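PDB 3LJN: hypothetical protein from Leishmania major, which is of unknown function but is built of ankyrin repeats and probably binds other proteins, as ankyrin-repeat proteins commonly do. Local coordinates for residues R253-L258 with D292-A297. Sequence-based numbering, arbitrary orientation.
Sequences RAAMVL and DFVPAA
F293 and V294 pack against A254 and A255 at the turn between helix 247-253 and helix 257-266. The fold is an ankyrin-repeat solenoid, and the turn joins two successive helices near its C-terminal end. The partner loop follows helix 269-273 and leads into helix 300-317; here it lies against the turn.

The tight part is small and centres on A254. Its CB meets the F293 ring at the edge, in the ring plane, with CB 3.6 Å from CZ of F293. CE1 of the same ring lies 3.6 Å from O of A254, also near the ring plane. The ring therefore presents its rim, through CE1 and CZ, to both the methyl and the carbonyl of one residue. The CB bond of F293 does not itself point at the turn. With CG between the backbone N and the carbonyl carbon (chi1 59°), the ring end comes nearer. Beside the ring, V294 is buried and sends its CB toward the turn. Its CG1 is anti to the backbone N (chi1 -168°) and its CG2 anti to the carbonyl carbon, and the two methyls meet different neighbours. CG2 rests near the carbonyl oxygens, 3.7 Å from O of R253. CG1 reaches the A255 methyl more loosely, with 4.3 Å between CG1 of V294 and CB of A255.

A255 has positive phi (67°), where the chain leaves helix 247-253.

No hydrogen bond links the two segments. R253 instead holds the preceding part of the loop, by backbone bonding with L291 and from NH1 to O of V289. The solvent side is loose. F293 is partly exposed and borders it. D292 and P295 to A297 are exposed and do not touch the turn. Beyond V294, NZ of K302 in helix 300-317 hydrogen-bonds O of P295 and O of A297.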
ATOM      1  N   ARG A 253      -7.491  15.810  19.529  1.00 36.27           N
ATOM      2  CA  ARG A 253      -6.942  14.857  20.497  1.00 36.54           C
ATOM      3  C   ARG A 253      -5.438  14.625  20.399  1.00 37.22           C
ATOM      4  O   ARG A 253      -4.797  14.298  21.391  1.00 37.62           O
ATOM      5  CB  ARG A 253      -7.617  13.506  20.343  1.00 37.00           C
ATOM      6  CG  ARG A 253      -9.033  13.458  20.859  1.00 36.85           C
ATOM      7  CD  ARG A 253      -9.273  12.150  21.538  1.00 37.78           C
ATOM      8  NE  ARG A 253      -9.600  11.070  20.617  1.00 38.75           N
ATOM      9  CZ  ARG A 253      -9.245   9.792  20.775  1.00 40.07           C
ATOM     10  NH1 ARG A 253      -8.492   9.394  21.806  1.00 40.53           N
ATOM     11  NH2 ARG A 253      -9.639   8.897  19.871  1.00 41.32           N
ATOM     12  N   ALA A 254      -4.877  14.770  19.206  1.00 37.72           N
ATOM     13  CA  ALA A 254      -3.438  14.633  19.024  1.00 38.78           C
ATOM     14  C   ALA A 254      -2.687  15.921  19.349  1.00 39.00           C
ATOM     15  O   ALA A 254      -1.466  15.960  19.190  1.00 40.20           O
ATOM     16  CB  ALA A 254      -3.135  14.214  17.588  1.00 39.85           C
ATOM     17  N   ALA A 255      -3.401  16.947  19.831  1.00 38.24           N
ATOM     18  CA  ALA A 255      -2.889  18.323  19.902  1.00 38.86           C
ATOM     19  C   ALA A 255      -2.737  18.785  18.451  1.00 39.59           C
ATOM     20  O   ALA A 255      -3.738  18.889  17.749  1.00 39.09           O
ATOM     21  CB  ALA A 255      -1.591  18.399  20.670  1.00 40.00           C
HETATM   22  N   MSE A 256      -1.532  19.014  17.958  1.00 41.10           N
HETATM   23  CA  MSE A 256      -1.369  19.204  16.507  1.00 42.27           C
HETATM   24  C   MSE A 256      -2.167  20.415  16.065  1.00 42.33           C
HETATM   25  O   MSE A 256      -3.303  20.284  15.615  1.00 41.52           O
HETATM   26  CB  MSE A 256      -1.806  17.958  15.688  1.00 42.09           C
HETATM   27  CG  MSE A 256      -0.896  16.699  15.845  1.00 42.83           C
HETATM   28 SE   MSE A 256      -1.081  15.321  14.378  1.00 44.20          SE
HETATM   29  CE  MSE A 256      -2.834  15.881  13.685  1.00 43.11           C
ATOM     30  N   VAL A 257      -1.542  21.586  16.182  1.00 43.70           N
ATOM     31  CA  VAL A 257      -2.238  22.864  16.081  1.00 44.10           C
ATOM     32  C   VAL A 257      -2.488  23.271  14.632  1.00 45.51           C
ATOM     33  O   VAL A 257      -3.624  23.591  14.268  1.00 45.06           O
ATOM     34  CB  VAL A 257      -1.454  23.982  16.796  1.00 45.63           C
ATOM     35  CG1 VAL A 257      -2.285  25.242  16.851  1.00 46.19           C
ATOM     36  CG2 VAL A 257      -1.078  23.565  18.200  1.00 44.84           C
ATOM     37  N   LEU A 258      -1.437  23.247  13.811  1.00 47.56           N
ATOM     38  CA  LEU A 258      -1.555  23.610  12.383  1.00 49.56           C
ATOM     39  C   LEU A 258      -2.575  22.767  11.600  1.00 48.67           C
ATOM     40  O   LEU A 258      -3.390  23.320  10.871  1.00 49.44           O
ATOM     41  CB  LEU A 258      -0.191  23.571  11.679  1.00 52.30           C
ATOM     42  CG  LEU A 258       0.903  24.563  12.148  1.00 54.38           C
ATOM     43  CD1 LEU A 258       1.844  24.983  10.979  1.00 58.20           C
ATOM     44  CD2 LEU A 258       0.327  25.821  12.846  1.00 54.23           C
ATOM     45  N   ASP A 292      -1.433   9.233  23.341  1.00 44.02           N
ATOM     46  CA  ASP A 292      -0.361   8.881  24.283  1.00 45.69           C
ATOM     47  C   ASP A 292       0.948   9.648  24.114  1.00 46.22           C
ATOM     48  O   ASP A 292       1.601   9.984  25.104  1.00 47.10           O
ATOM     49  CB  ASP A 292      -0.090   7.377  24.214  1.00 47.80           C
ATOM     50  CG  ASP A 292      -1.347   6.557  24.455  1.00 47.93           C
ATOM     51  OD1 ASP A 292      -2.438   7.197  24.603  1.00 46.24           O
ATOM     52  OD2 ASP A 292      -1.244   5.294  24.489  1.00 50.05           O
ATOM     53  N   PHE A 293       1.331   9.894  22.865  1.00 46.13           N
ATOM     54  CA  PHE A 293       2.446  10.780  22.514  1.00 46.77           C
ATOM     55  C   PHE A 293       2.203  12.260  22.882  1.00 45.46           C
ATOM     56  O   PHE A 293       3.075  13.083  22.626  1.00 46.27           O
ATOM     57  CB  PHE A 293       2.708  10.692  21.005  1.00 47.25           C
ATOM     58  CG  PHE A 293       1.509  11.069  20.166  1.00 45.49           C
ATOM     59  CD1 PHE A 293       1.209  12.407  19.903  1.00 44.26           C
ATOM     60  CD2 PHE A 293       0.654  10.090  19.673  1.00 45.43           C
ATOM     61  CE1 PHE A 293       0.103  12.762  19.157  1.00 42.95           C
ATOM     62  CE2 PHE A 293      -0.456  10.442  18.924  1.00 44.14           C
ATOM     63  CZ  PHE A 293      -0.729  11.784  18.664  1.00 42.87           C
ATOM     64  N   VAL A 294       1.018  12.597  23.409  1.00 43.84           N
ATOM     65  CA  VAL A 294       0.692  13.943  23.917  1.00 43.02           C
ATOM     66  C   VAL A 294       0.965  13.985  25.415  1.00 44.03           C
ATOM     67  O   VAL A 294       0.490  13.109  26.124  1.00 44.25           O
ATOM     68  CB  VAL A 294      -0.809  14.276  23.760  1.00 41.19           C
ATOM     69  CG1 VAL A 294      -1.048  15.726  24.012  1.00 40.76           C
ATOM     70  CG2 VAL A 294      -1.315  13.891  22.408  1.00 40.50           C
ATOM     71  N   PRO A 295       1.700  14.998  25.912  1.00 45.04           N
ATOM     72  CA  PRO A 295       2.027  15.054  27.350  1.00 46.57           C
ATOM     73  C   PRO A 295       0.819  15.143  28.262  1.00 45.90           C
ATOM     74  O   PRO A 295      -0.100  15.918  28.007  1.00 44.55           O
ATOM     75  CB  PRO A 295       2.854  16.330  27.485  1.00 47.85           C
ATOM     76  CG  PRO A 295       3.414  16.557  26.135  1.00 47.66           C
ATOM     77  CD  PRO A 295       2.392  16.057  25.161  1.00 45.50           C
ATOM     78  N   ALA A 296       0.835  14.343  29.321  1.00 47.23           N
ATOM     79  CA  ALA A 296      -0.268  14.294  30.284  1.00 47.27           C
ATOM     80  C   ALA A 296      -0.344  15.526  31.180  1.00 48.29           C
ATOM     81  O   ALA A 296      -1.396  15.805  31.753  1.00 48.18           O
ATOM     82  CB  ALA A 296      -0.167  13.040  31.135  1.00 49.01           C
ATOM     83  N   ALA A 297       0.765  16.249  31.305  1.00 49.69           N
ATOM     84  CA  ALA A 297       0.818  17.469  32.102  1.00 51.23           C
ATOM     85  C   ALA A 297       0.210  18.635  31.320  1.00 49.70           C
ATOM     86  O   ALA A 297      -0.689  18.434  30.503  1.00 47.43           O
ATOM     87  CB  ALA A 297       2.255  17.769  32.489  1.00 53.79           C
TER